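Local coordinates for protein O-methyltransferase (Bacillus halodurans, PDB 2GPY) that probably transfers methyl groups from S-adenosylmethionine to hydroxyl groups of a substrate not yet identified, at residues V35-L40 against I65-I70; A53-I58 against Q74-A79; T80-E85 against R106-F111; Q138-F143 against N188-E193. All coordinates share one frame; numbering follows the deposited sequence. Where two conformers were deposited one is given.

In the fold
All four contacts lie within one O-methyltransferase domain, a Rossmann-like fold around a mixed sheet. Interactions 1 and 2 alternate along the chain and share helix 67-75, their centres about 17 Å apart; interactions 3 and 4 follow in series. Interaction 2 closes the beta-alpha-beta unit of strands 57-61 and 80-85, and interaction 3, about 14 Å away between centres, adds edge strand 107-111. Interaction 1 touches interaction 3 where Ala69 meets Ile81 and Ile107. These three thus tie up the half of the fold that in relatives probably binds the methyl donor. Interaction 4, its centre about 23 Å from that of interaction 3, fastens helices of the other half.

Interaction 1: residues V35-L40 against I65-I70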
loop_
_atom_site.group_PDB
_atom_site.type_symbol
_atom_site.label_atom_id
_atom_site.label_comp_id
_atom_site.label_asym_id
_atom_site.label_seq_id
_atom_site.Cartn_x
_atom_site.Cartn_y
_atom_site.Cartn_z
ATOM N N VAL B 35 -21.984 -3.660 -17.242
ATOM C CA VAL B 35 -21.907 -2.641 -16.223
ATOM C C VAL B 35 -20.443 -2.590 -15.770
ATOM O O VAL B 35 -19.869 -3.640 -15.482
ATOM C CB VAL B 35 -22.814 -3.003 -15.024
ATOM C CG1 VAL B 35 -22.566 -2.080 -13.865
ATOM C CG2 VAL B 35 -24.288 -2.960 -15.437
ATOM N N PRO B 36 -19.847 -1.374 -15.695
ATOM C CA PRO B 36 -18.487 -1.182 -15.178
ATOM C C PRO B 36 -18.231 -1.923 -13.872
ATOM O O PRO B 36 -18.991 -1.760 -12.929
ATOM C CB PRO B 36 -18.442 0.329 -14.882
ATOM C CG PRO B 36 -19.320 0.916 -15.947
ATOM C CD PRO B 36 -20.452 -0.086 -16.099
ATOM N N ILE B 37 -17.195 -2.749 -13.843
ATOM C CA ILE B 37 -16.833 -3.505 -12.647
ATOM C C ILE B 37 -15.327 -3.609 -12.639
ATOM O O ILE B 37 -14.721 -3.741 -13.705
ATOM C CB ILE B 37 -17.481 -4.929 -12.650
ATOM C CG1 ILE B 37 -17.203 -5.680 -11.358
ATOM C CG2 ILE B 37 -17.034 -5.762 -13.850
ATOM C CD1 ILE B 37 -18.061 -6.953 -11.185
HETATM N N MSE B 38 -14.717 -3.511 -11.458
HETATM C CA MSE B 38 -13.281 -3.732 -11.352
HETATM C C MSE B 38 -12.954 -5.173 -11.647
HETATM O O MSE B 38 -13.638 -6.094 -11.182
HETATM C CB MSE B 38 -12.756 -3.366 -9.949
HETATM C CG MSE B 38 -11.290 -3.102 -9.950
HETATM SE SE MSE B 38 -10.782 -2.438 -8.195
HETATM C CE MSE B 38 -8.987 -2.081 -8.689
ATOM N N ASP B 39 -11.902 -5.369 -12.434
ATOM C CA ASP B 39 -11.453 -6.698 -12.788
ATOM C C ASP B 39 -11.046 -7.440 -11.533
ATOM O O ASP B 39 -10.636 -6.832 -10.538
ATOM C CB ASP B 39 -10.284 -6.639 -13.769
ATOM C CG ASP B 39 -9.003 -6.155 -13.129
ATOM O OD1 ASP B 39 -8.852 -4.926 -12.912
ATOM O OD2 ASP B 39 -8.132 -7.018 -12.854
ATOM N N LEU B 40 -11.170 -8.760 -11.581
ATOM C CA LEU B 40 -11.026 -9.560 -10.377
ATOM C C LEU B 40 -9.636 -9.488 -9.720
ATOM O O LEU B 40 -9.535 -9.380 -8.493
ATOM C CB LEU B 40 -11.373 -11.009 -10.709
ATOM C CG LEU B 40 -11.724 -11.978 -9.587
ATOM C CD1 LEU B 40 -12.327 -13.252 -10.195
ATOM C CD2 LEU B 40 -10.528 -12.323 -8.779
ATOM N N ILE B 65 -23.215 -0.966 -9.753
ATOM C CA ILE B 65 -24.226 -1.807 -9.079
ATOM C C ILE B 65 -23.816 -2.222 -7.665
ATOM O O ILE B 65 -24.390 -3.150 -7.089
ATOM C CB ILE B 65 -24.716 -3.038 -9.945
ATOM C CG1 ILE B 65 -23.545 -3.983 -10.259
ATOM C CG2 ILE B 65 -25.499 -2.544 -11.195
ATOM C CD1 ILE B 65 -23.975 -5.407 -10.606
ATOM N N GLY B 66 -22.788 -1.550 -7.125
ATOM C CA GLY B 66 -22.397 -1.712 -5.729
ATOM C C GLY B 66 -21.356 -2.795 -5.453
ATOM O O GLY B 66 -21.058 -3.080 -4.295
ATOM N N TYR B 67 -20.763 -3.360 -6.499
ATOM C CA TYR B 67 -19.770 -4.426 -6.308
ATOM C C TYR B 67 -18.550 -4.007 -5.469
ATOM O O TYR B 67 -18.215 -4.685 -4.474
ATOM C CB TYR B 67 -19.343 -4.946 -7.667
ATOM C CG TYR B 67 -18.338 -6.072 -7.611
ATOM C CD1 TYR B 67 -18.744 -7.373 -7.376
ATOM C CD2 TYR B 67 -16.990 -5.816 -7.824
ATOM C CE1 TYR B 67 -17.798 -8.418 -7.333
ATOM C CE2 TYR B 67 -16.052 -6.838 -7.810
ATOM C CZ TYR B 67 -16.458 -8.126 -7.569
ATOM O OH TYR B 67 -15.494 -9.107 -7.600
ATOM N N SER B 68 -17.914 -2.887 -5.830
ATOM C CA SER B 68 -16.721 -2.439 -5.079
ATOM C C SER B 68 -17.059 -2.016 -3.646
ATOM O O SER B 68 -16.317 -2.346 -2.724
ATOM C CB SER B 68 -15.933 -1.353 -5.824
ATOM O OG SER B 68 -15.317 -1.897 -6.980
ATOM N N ALA B 69 -18.187 -1.323 -3.457
ATOM C CA ALA B 69 -18.612 -0.886 -2.125
ATOM C C ALA B 69 -18.802 -2.124 -1.250
ATOM O O ALA B 69 -18.336 -2.178 -0.113
ATOM C CB ALA B 69 -19.923 -0.090 -2.175
ATOM N N ILE B 70 -19.525 -3.108 -1.783
ATOM C CA ILE B 70 -19.778 -4.364 -1.075
ATOM C C ILE B 70 -18.508 -5.117 -0.713
ATOM O O ILE B 70 -18.337 -5.509 0.445
ATOM C CB ILE B 70 -20.783 -5.266 -1.840
ATOM C CG1 ILE B 70 -22.191 -4.656 -1.692
ATOM C CG2 ILE B 70 -20.755 -6.696 -1.313
ATOM C CD1 ILE B 70 -23.234 -5.217 -2.679
HETATM O O HOH W 1 -14.284 -8.742 -10.241
#
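The tight part of this contact is a CH-pi interaction: Ile37 CD1 sits over the centre of the Tyr67 ring, 3.7 Å from the centroid and only 11° off the ring normal. Ile37 holds CG1 anti to its backbone N (chi1 -175°), and its extended CG1-CD1 arm is long enough to lie along the ring face, CG1 reaching Tyr67 CD2 at 3.5 Å. Away from the ring the packing loosens: Val35 CG1 meets Ile65 CG2 at 4.0 Å, and selenomethionine Met38 approaches Ser68 OG with CB at 4.2 Å. The polar end is bridged by a single water, which donates to Met38 O and Tyr67 OH, 2.9 Å from each. Glu27 and Arg71 also hydrogen-bond the hydroxyl and hold the tip, while Ile37 opposes turning of the ring. An alanine in place of Tyr67 would probably leave Ile37 without its aromatic floor and lose the water bridge. Gly66, N-cap of helix 67-75, suits its positive phi, where a CB would press on Ile65 O. Ile65 packs on Glu29 and Glu93, zinc ligands with His97. In this Rossmann-like fold, loop 35-40 thus meets the start of the helix after strand 57-61, between helices 21-32 and 40-53.

Interaction 2: residues A53-I58 against Q74-A79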
loop_
_atom_site.group_PDB
_atom_site.type_symbol
_atom_site.label_atom_id
_atom_site.label_comp_id
_atom_site.label_asym_id
_atom_site.label_seq_id
_atom_site.Cartn_x
_atom_site.Cartn_y
_atom_site.Cartn_z
ATOM N N ALA B 53 -3.762 -0.845 4.933
ATOM C CA ALA B 53 -3.943 0.541 5.369
ATOM C C ALA B 53 -4.984 0.730 6.475
ATOM O O ALA B 53 -4.937 1.742 7.160
ATOM C CB ALA B 53 -4.274 1.421 4.192
ATOM N N ALA B 54 -5.921 -0.217 6.633
ATOM C CA ALA B 54 -6.920 -0.214 7.737
ATOM C C ALA B 54 -7.759 1.081 7.834
ATOM O O ALA B 54 -7.871 1.687 8.919
ATOM C CB ALA B 54 -6.259 -0.553 9.103
ATOM N N PRO B 55 -8.356 1.514 6.715
ATOM C CA PRO B 55 -9.113 2.776 6.763
ATOM C C PRO B 55 -10.440 2.580 7.499
ATOM O O PRO B 55 -10.982 1.479 7.474
ATOM C CB PRO B 55 -9.334 3.099 5.294
ATOM C CG PRO B 55 -9.362 1.747 4.594
ATOM C CD PRO B 55 -8.376 0.901 5.368
ATOM N N ALA B 56 -10.924 3.623 8.179
ATOM C CA ALA B 56 -12.232 3.574 8.828
ATOM C C ALA B 56 -13.367 4.130 7.957
ATOM O O ALA B 56 -14.527 3.763 8.152
ATOM C CB ALA B 56 -12.186 4.333 10.172
ATOM N N ARG B 57 -13.045 5.044 7.043
ATOM C CA ARG B 57 -14.077 5.787 6.288
ATOM C C ARG B 57 -13.615 5.885 4.836
ATOM O O ARG B 57 -12.516 6.392 4.564
ATOM C CB ARG B 57 -14.254 7.195 6.864
ATOM C CG ARG B 57 -14.866 7.250 8.295
ATOM C CD ARG B 57 -14.986 8.689 8.789
ATOM N NE ARG B 57 -15.672 9.561 7.828
ATOM C CZ ARG B 57 -16.956 9.471 7.480
ATOM N NH1 ARG B 57 -17.756 8.534 7.995
ATOM N NH2 ARG B 57 -17.447 10.330 6.597
ATOM N N ILE B 58 -14.437 5.387 3.916
ATOM C CA ILE B 58 -14.097 5.346 2.481
ATOM C C ILE B 58 -15.195 6.073 1.712
ATOM O O ILE B 58 -16.404 5.870 1.973
ATOM C CB ILE B 58 -14.003 3.895 1.982
ATOM C CG1 ILE B 58 -12.917 3.143 2.775
ATOM C CG2 ILE B 58 -13.760 3.838 0.422
ATOM C CD1 ILE B 58 -13.014 1.589 2.668
ATOM N N GLN B 74 -17.050 -5.839 3.018
ATOM C CA GLN B 74 -16.809 -7.202 3.493
ATOM C C GLN B 74 -15.359 -7.393 3.936
ATOM O O GLN B 74 -15.102 -8.111 4.916
ATOM C CB GLN B 74 -17.160 -8.221 2.418
ATOM C CG GLN B 74 -18.646 -8.355 2.175
ATOM C CD GLN B 74 -18.933 -9.417 1.131
ATOM O OE1 GLN B 74 -19.828 -10.234 1.307
ATOM N NE2 GLN B 74 -18.165 -9.416 0.044
ATOM N N ALA B 75 -14.417 -6.758 3.240
ATOM C CA ALA B 75 -12.992 -6.934 3.570
ATOM C C ALA B 75 -12.593 -6.166 4.819
ATOM O O ALA B 75 -11.610 -6.513 5.481
ATOM C CB ALA B 75 -12.108 -6.503 2.398
ATOM N N LEU B 76 -13.333 -5.085 5.096
ATOM C CA LEU B 76 -13.062 -4.154 6.188
ATOM C C LEU B 76 -14.308 -4.033 7.083
ATOM O O LEU B 76 -15.021 -3.023 7.039
ATOM C CB LEU B 76 -12.704 -2.780 5.605
ATOM C CG LEU B 76 -11.444 -2.716 4.712
ATOM C CD1 LEU B 76 -11.446 -1.468 3.804
ATOM C CD2 LEU B 76 -10.169 -2.781 5.577
ATOM N N PRO B 77 -14.552 -5.038 7.930
ATOM C CA PRO B 77 -15.840 -5.098 8.697
ATOM C C PRO B 77 -16.094 -3.895 9.620
ATOM O O PRO B 77 -17.241 -3.623 9.988
ATOM C CB PRO B 77 -15.716 -6.389 9.515
ATOM C CG PRO B 77 -14.549 -7.174 8.855
ATOM C CD PRO B 77 -13.648 -6.163 8.237
ATOM N N GLU B 78 -15.030 -3.186 9.976
ATOM C CA GLU B 78 -15.121 -1.998 10.832
ATOM C C GLU B 78 -15.371 -0.669 10.097
ATOM O O GLU B 78 -15.770 0.328 10.725
ATOM C CB GLU B 78 -13.841 -1.877 11.659
ATOM C CG GLU B 78 -13.636 -3.022 12.620
ATOM C CD GLU B 78 -14.729 -3.081 13.656
ATOM O OE1 GLU B 78 -15.773 -3.736 13.401
ATOM O OE2 GLU B 78 -14.546 -2.463 14.735
ATOM N N ALA B 79 -15.150 -0.654 8.787
ATOM C CA ALA B 79 -15.144 0.589 8.036
ATOM C C ALA B 79 -16.544 0.953 7.571
ATOM O O ALA B 79 -17.433 0.111 7.508
ATOM C CB ALA B 79 -14.215 0.475 6.814
#
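Leu76 places CG anti to its carbonyl carbon (chi1 -62°), and Ile58 does the same with CG1 (chi1 -60°), so that a methyl of each meets between the two segments. They belong to a beta-alpha-beta unit of the Rossmann-like fold, in which the chain leaves strand 57-61, runs through helix 67-75 and returns as strand 80-85. Leu76 is the residue where the helix gives way to a type I turn, Leu76 to Ala79, closed by a hydrogen bond from Ala79 N to Leu76 O of 2.9 Å. Its side chain points toward the start of strand 57-61. Leu76 CD1 lies 3.6 Å from Ile58 CD1, the two side chains crossing at about a right angle, and the same methyl touches Pro55 CG at 3.9 Å. The proline ring is rigid and apolar, which suits a buried place one residue ahead of that strand; Leu50 of helix 40-53 packs on both Pro55 and Leu76, and Val129 of strand 127-133 on both Pro55 and Ile58. Ala79 is small for good reason: its CB points at the backbone of the other segment and lies 3.4 Å from Pro55 O, where a longer side chain would have little room. Beyond it the chain enters the sheet, since Ala56 and Ile58 form backbone hydrogen bonds with Thr80. Asp128 accepts hydrogen bonds from Ala56 N and Arg57 N, tying this strand start to strand 127-133. The closest backbone approach is a CA-H...O contact, Ala79 CA standing 3.2 Å from Ala56 O with an angle of 127° at the hydrogen.

Interaction 3: residues T80-E85 against R106-F111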
loop_
_atom_site.group_PDB
_atom_site.type_symbol
_atom_site.label_atom_id
_atom_site.label_comp_id
_atom_site.label_asym_id
_atom_site.label_seq_id
_atom_site.Cartn_x
_atom_site.Cartn_y
_atom_site.Cartn_z
ATOM N N THR B 80 -16.735 2.220 7.274
ATOM C CA THR B 80 -17.981 2.673 6.649
ATOM C C THR B 80 -17.628 3.227 5.296
ATOM O O THR B 80 -16.518 3.768 5.087
ATOM C CB THR B 80 -18.760 3.708 7.489
ATOM O OG1 THR B 80 -18.003 4.911 7.606
ATOM C CG2 THR B 80 -19.052 3.179 8.872
ATOM N N ILE B 81 -18.562 3.044 4.373
ATOM C CA ILE B 81 -18.386 3.449 3.012
ATOM C C ILE B 81 -19.547 4.400 2.668
ATOM O O ILE B 81 -20.708 4.188 3.076
ATOM C CB ILE B 81 -18.390 2.221 2.100
ATOM C CG1 ILE B 81 -17.286 1.235 2.593
ATOM C CG2 ILE B 81 -18.177 2.633 0.642
ATOM C CD1 ILE B 81 -17.062 0.094 1.727
ATOM N N VAL B 82 -19.205 5.469 1.967
ATOM C CA VAL B 82 -20.202 6.346 1.375
ATOM C C VAL B 82 -19.939 6.222 -0.128
ATOM O O VAL B 82 -18.791 6.302 -0.552
ATOM C CB VAL B 82 -20.032 7.800 1.827
ATOM C CG1 VAL B 82 -21.042 8.715 1.090
ATOM C CG2 VAL B 82 -20.228 7.914 3.340
ATOM N N SER B 83 -20.969 6.009 -0.938
ATOM C CA SER B 83 -20.747 5.882 -2.394
ATOM C C SER B 83 -21.815 6.638 -3.209
ATOM O O SER B 83 -22.978 6.660 -2.818
ATOM C CB SER B 83 -20.740 4.404 -2.772
ATOM O OG SER B 83 -20.381 4.187 -4.150
ATOM N N ILE B 84 -21.410 7.258 -4.322
ATOM C CA ILE B 84 -22.256 8.168 -5.060
ATOM C C ILE B 84 -22.447 7.621 -6.470
ATOM O O ILE B 84 -21.486 7.178 -7.090
ATOM C CB ILE B 84 -21.645 9.577 -5.157
ATOM C CG1 ILE B 84 -21.451 10.189 -3.766
ATOM C CG2 ILE B 84 -22.592 10.481 -5.935
ATOM C CD1 ILE B 84 -20.600 11.499 -3.799
ATOM N N GLU B 85 -23.696 7.590 -6.927
ATOM C CA GLU B 85 -24.030 7.099 -8.265
ATOM C C GLU B 85 -25.053 8.020 -8.936
ATOM O O GLU B 85 -26.054 8.394 -8.334
ATOM C CB GLU B 85 -24.581 5.665 -8.174
ATOM C CG GLU B 85 -25.080 5.042 -9.515
ATOM C CD GLU B 85 -24.017 5.073 -10.598
ATOM O OE1 GLU B 85 -22.832 4.705 -10.339
ATOM O OE2 GLU B 85 -24.368 5.494 -11.705
ATOM N N ARG B 106 -23.491 -0.017 7.015
ATOM C CA ARG B 106 -22.102 0.301 6.776
ATOM C C ARG B 106 -21.828 0.854 5.376
ATOM O O ARG B 106 -20.734 1.342 5.103
ATOM C CB ARG B 106 -21.257 -0.938 7.020
ATOM C CG ARG B 106 -21.242 -1.323 8.502
ATOM C CD ARG B 106 -19.978 -2.046 8.831
ATOM N NE ARG B 106 -19.915 -3.347 8.169
ATOM C CZ ARG B 106 -18.994 -3.733 7.291
ATOM N NH1 ARG B 106 -19.091 -4.969 6.824
ATOM N NH2 ARG B 106 -17.997 -2.901 6.850
ATOM N N ILE B 107 -22.819 0.789 4.499
ATOM C CA ILE B 107 -22.662 1.360 3.154
ATOM C C ILE B 107 -23.781 2.357 2.937
ATOM O O ILE B 107 -24.978 1.976 2.935
ATOM C CB ILE B 107 -22.706 0.291 2.057
ATOM C CG1 ILE B 107 -21.587 -0.749 2.255
ATOM C CG2 ILE B 107 -22.692 0.957 0.644
ATOM C CD1 ILE B 107 -21.637 -1.902 1.227
ATOM N N GLU B 108 -23.406 3.625 2.807
ATOM C CA GLU B 108 -24.400 4.685 2.579
ATOM C C GLU B 108 -24.385 5.042 1.089
ATOM O O GLU B 108 -23.375 5.490 0.577
ATOM C CB GLU B 108 -24.087 5.935 3.415
ATOM C CG GLU B 108 -25.118 7.063 3.200
ATOM C CD GLU B 108 -24.798 8.356 3.951
ATOM O OE1 GLU B 108 -23.797 8.419 4.704
ATOM O OE2 GLU B 108 -25.572 9.325 3.786
ATOM N N LEU B 109 -25.497 4.832 0.398
ATOM C CA LEU B 109 -25.512 5.088 -1.034
ATOM C C LEU B 109 -26.226 6.397 -1.312
ATOM O O LEU B 109 -27.349 6.620 -0.858
ATOM C CB LEU B 109 -26.223 3.964 -1.807
ATOM C CG LEU B 109 -25.627 2.566 -1.707
ATOM C CD1 LEU B 109 -26.452 1.641 -2.630
ATOM C CD2 LEU B 109 -24.132 2.589 -2.112
ATOM N N LEU B 110 -25.568 7.244 -2.079
ATOM C CA LEU B 110 -26.133 8.517 -2.437
ATOM C C LEU B 110 -26.442 8.493 -3.929
ATOM O O LEU B 110 -25.653 8.031 -4.747
ATOM C CB LEU B 110 -25.177 9.658 -2.087
ATOM C CG LEU B 110 -24.845 9.868 -0.597
ATOM C CD1 LEU B 110 -23.931 11.070 -0.433
ATOM C CD2 LEU B 110 -26.107 10.053 0.222
ATOM N N PHE B 111 -27.632 8.952 -4.256
ATOM C CA PHE B 111 -28.021 9.065 -5.622
ATOM C C PHE B 111 -27.866 10.512 -6.016
ATOM O O PHE B 111 -28.595 11.377 -5.521
ATOM C CB PHE B 111 -29.476 8.649 -5.757
ATOM C CG PHE B 111 -30.049 8.933 -7.092
ATOM C CD1 PHE B 111 -29.432 8.445 -8.239
ATOM C CD2 PHE B 111 -31.220 9.692 -7.213
ATOM C CE1 PHE B 111 -29.991 8.711 -9.502
ATOM C CE2 PHE B 111 -31.754 9.956 -8.453
ATOM C CZ PHE B 111 -31.130 9.457 -9.605
#
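Two sets of side chains leave this pair of parallel strands on opposite faces. On one face, Val82 and Glu108 lie side by side and point the same way, Val82 CG2 being 3.9 Å from Glu108 OE1; the extended glutamate carries its other oxygen to the hydroxyl of Tyr124. Leu110 crosses both valine and isoleucine obliquely: its CD1 is 4.0 Å from Val82 CG1, and its CB 4.1 Å from Ile84 CG1. Leu121 of helix 118-122 packs on Val82, Ile84 and Leu110, so branched apolar residues suit this face. The other face carries Ile81, Ile107, Ser83 and Leu109, with Glu85 and Phe111 at its end. Ile81 and Ile107 meet Ala73 of helix 67-75, while Leu109 CD2 reaches back to Ser83 CB at 3.9 Å. The serine is small and turns OG to Glu60. Between the two faces, five backbone hydrogen bonds hold the register, the straightest from Glu108 N to Ile81 O, 2.8 Å long with an angle of 175° at the hydrogen. Arg106 O begins the series by accepting from Ile81 N at 2.9 Å. With helix 88-100 between them, strands 80-85 and 107-111 form a beta-alpha-beta unit at the edge of the sheet, as in Rossmann-like methyltransferases.

Interaction 4: residues Q138-F143 against N188-E193; sequences QYRRFF and NQWLLE
Trp190 is the centre of the first shell. Over one face of its indole lies the guanidinium of Arg140, stacked flat with planes 3° apart, and Arg140 CZ stands 3.9 Å from the centroid of the five-membered ring, a cation-pi pair. The aliphatic part follows the same face, Arg140 CD being 3.5 Å from that centroid; Leu191 CB covers the opposite face. At the rim, Trp190 points its six-membered ring edge at the face of Phe143 (planes at 80°), with CH2 3.5 Å from Phe143 CG. Tyr139 meets the indole obliquely, its CE2 3.4 Å from Trp190 CZ2. Leu191 CD1 lies 3.6 Å from Phe143 CE2, and its CD2 meets Tyr139 OH. What positions the indole is the crowded place of Trp190 CG between N and carbonyl carbon (chi1 74°), which swings it toward helix 139-146. An alanine at Trp190 would probably deprive Arg140 of its stacking surface and leave Tyr139 and Phe143 without the indole that touches both. Further out, Ser158 fixes the Tyr139 hydroxyl and Ile132 of strand 127-133 backs both rings, while Phe143 also meets His194, a zinc ligand with Asp144. Together Tyr139, Phe143 and Trp190 form an aromatic cluster joining two helices beside the sheet.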
loop_
_atom_site.group_PDB
_atom_site.type_symbol
_atom_site.label_atom_id
_atom_site.label_comp_id
_atom_site.label_asym_id
_atom_site.label_seq_id
_atom_site.Cartn_x
_atom_site.Cartn_y
_atom_site.Cartn_z
ATOM N N GLN B 138 -15.282 12.682 -16.057
ATOM C CA GLN B 138 -15.087 13.703 -15.029
ATOM C C GLN B 138 -14.040 13.359 -13.957
ATOM O O GLN B 138 -14.018 13.962 -12.886
ATOM C CB GLN B 138 -16.422 14.057 -14.370
ATOM C CG GLN B 138 -17.414 14.745 -15.344
ATOM C CD GLN B 138 -18.832 14.653 -14.850
ATOM O OE1 GLN B 138 -19.340 13.563 -14.549
ATOM N NE2 GLN B 138 -19.495 15.800 -14.764
ATOM N N TYR B 139 -13.165 12.412 -14.274
ATOM C CA TYR B 139 -12.145 11.922 -13.344
ATOM C C TYR B 139 -11.347 13.072 -12.676
ATOM O O TYR B 139 -11.207 13.122 -11.462
ATOM C CB TYR B 139 -11.198 10.983 -14.105
ATOM C CG TYR B 139 -9.941 10.575 -13.375
ATOM C CD1 TYR B 139 -9.998 9.869 -12.176
ATOM C CD2 TYR B 139 -8.689 10.865 -13.908
ATOM C CE1 TYR B 139 -8.813 9.477 -11.505
ATOM C CE2 TYR B 139 -7.520 10.467 -13.272
ATOM C CZ TYR B 139 -7.584 9.795 -12.066
ATOM O OH TYR B 139 -6.399 9.413 -11.452
ATOM N N ARG B 140 -10.849 13.997 -13.480
ATOM C CA ARG B 140 -10.045 15.110 -12.952
ATOM C C ARG B 140 -10.861 16.046 -12.059
ATOM O O ARG B 140 -10.361 16.517 -11.033
ATOM C CB ARG B 140 -9.517 15.958 -14.087
ATOM C CG ARG B 140 -8.336 15.427 -14.797
ATOM C CD ARG B 140 -7.365 16.588 -14.931
ATOM N NE ARG B 140 -6.776 16.704 -16.257
ATOM C CZ ARG B 140 -5.736 17.477 -16.546
ATOM N NH1 ARG B 140 -5.148 18.197 -15.597
ATOM N NH2 ARG B 140 -5.278 17.522 -17.787
ATOM N N ARG B 141 -12.094 16.344 -12.474
ATOM C CA ARG B 141 -12.974 17.201 -11.681
ATOM C C ARG B 141 -13.303 16.521 -10.360
ATOM O O ARG B 141 -13.321 17.182 -9.324
ATOM C CB ARG B 141 -14.266 17.564 -12.437
ATOM C CG ARG B 141 -14.030 18.464 -13.640
ATOM C CD ARG B 141 -15.351 18.982 -14.149
ATOM N NE ARG B 141 -15.626 20.317 -13.620
ATOM C CZ ARG B 141 -16.801 20.935 -13.720
ATOM N NH1 ARG B 141 -17.836 20.331 -14.305
ATOM N NH2 ARG B 141 -16.946 22.158 -13.222
ATOM N N PHE B 142 -13.518 15.197 -10.387
ATOM C CA PHE B 142 -13.767 14.452 -9.155
ATOM C C PHE B 142 -12.571 14.500 -8.211
ATOM O O PHE B 142 -12.730 14.650 -6.984
ATOM C CB PHE B 142 -14.084 12.976 -9.428
ATOM C CG PHE B 142 -15.390 12.748 -10.123
ATOM C CD1 PHE B 142 -16.437 13.659 -9.994
ATOM C CD2 PHE B 142 -15.575 11.604 -10.894
ATOM C CE1 PHE B 142 -17.658 13.434 -10.633
ATOM C CE2 PHE B 142 -16.801 11.382 -11.560
ATOM C CZ PHE B 142 -17.828 12.290 -11.417
ATOM N N PHE B 143 -11.382 14.334 -8.785
ATOM C CA PHE B 143 -10.149 14.428 -8.009
ATOM C C PHE B 143 -10.059 15.793 -7.307
ATOM O O PHE B 143 -9.880 15.851 -6.097
ATOM C CB PHE B 143 -8.905 14.180 -8.874
ATOM C CG PHE B 143 -7.610 14.097 -8.074
ATOM C CD1 PHE B 143 -6.944 15.241 -7.649
ATOM C CD2 PHE B 143 -7.087 12.874 -7.726
ATOM C CE1 PHE B 143 -5.755 15.148 -6.895
ATOM C CE2 PHE B 143 -5.910 12.764 -6.973
ATOM C CZ PHE B 143 -5.228 13.912 -6.578
ATOM N N ASN B 188 -1.342 10.356 -17.571
ATOM C CA ASN B 188 -1.244 10.432 -16.114
ATOM C C ASN B 188 -0.348 11.547 -15.581
ATOM O O ASN B 188 -0.225 11.717 -14.365
ATOM C CB ASN B 188 -0.792 9.086 -15.549
ATOM C CG ASN B 188 -1.843 8.016 -15.701
ATOM O OD1 ASN B 188 -3.039 8.310 -15.737
ATOM N ND2 ASN B 188 -1.409 6.764 -15.792
ATOM N N GLN B 189 0.268 12.328 -16.467
ATOM C CA GLN B 189 1.209 13.331 -15.972
ATOM C C GLN B 189 0.610 14.254 -14.906
ATOM O O GLN B 189 1.278 14.514 -13.904
ATOM C CB GLN B 189 1.913 14.111 -17.090
ATOM C CG GLN B 189 3.240 13.452 -17.541
ATOM C CD GLN B 189 4.085 12.892 -16.373
ATOM O OE1 GLN B 189 4.222 11.677 -16.222
ATOM N NE2 GLN B 189 4.634 13.781 -15.549
ATOM N N TRP B 190 -0.679 14.667 -15.078
ATOM C CA TRP B 190 -1.208 15.684 -14.149
ATOM C C TRP B 190 -1.317 15.068 -12.775
ATOM O O TRP B 190 -1.068 15.722 -11.770
ATOM C CB TRP B 190 -2.568 16.257 -14.607
ATOM C CG TRP B 190 -3.719 15.318 -14.430
ATOM C CD1 TRP B 190 -4.291 14.532 -15.388
ATOM C CD2 TRP B 190 -4.434 15.043 -13.203
ATOM N NE1 TRP B 190 -5.318 13.778 -14.833
ATOM C CE2 TRP B 190 -5.423 14.077 -13.499
ATOM C CE3 TRP B 190 -4.335 15.521 -11.889
ATOM C CZ2 TRP B 190 -6.300 13.578 -12.527
ATOM C CZ3 TRP B 190 -5.215 15.020 -10.924
ATOM C CH2 TRP B 190 -6.179 14.060 -11.253
ATOM N N LEU B 191 -1.667 13.788 -12.738
ATOM C CA LEU B 191 -1.821 13.102 -11.479
ATOM C C LEU B 191 -0.455 12.952 -10.820
ATOM O O LEU B 191 -0.294 13.221 -9.629
ATOM C CB LEU B 191 -2.452 11.723 -11.701
ATOM C CG LEU B 191 -2.606 10.926 -10.413
ATOM C CD1 LEU B 191 -3.462 11.696 -9.383
ATOM C CD2 LEU B 191 -3.220 9.563 -10.741
ATOM N N LEU B 192 0.532 12.539 -11.614
ATOM C CA LEU B 192 1.847 12.209 -11.069
ATOM C C LEU B 192 2.620 13.413 -10.511
ATOM O O LEU B 192 3.506 13.230 -9.659
ATOM C CB LEU B 192 2.666 11.436 -12.104
ATOM C CG LEU B 192 2.022 10.084 -12.447
ATOM C CD1 LEU B 192 2.606 9.458 -13.714
ATOM C CD2 LEU B 192 2.082 9.122 -11.273
ATOM N N GLU B 193 2.291 14.627 -10.968
ATOM C CA GLU B 193 3.003 15.842 -10.532
ATOM C C GLU B 193 2.161 16.838 -9.713
ATOM O O GLU B 193 2.605 17.955 -9.404
ATOM C CB GLU B 193 3.709 16.530 -11.711
ATOM C CG GLU B 193 2.831 16.982 -12.864
ATOM C CD GLU B 193 3.648 17.673 -13.963
ATOM O OE1 GLU B 193 4.858 17.360 -14.120
ATOM O OE2 GLU B 193 3.088 18.544 -14.672
#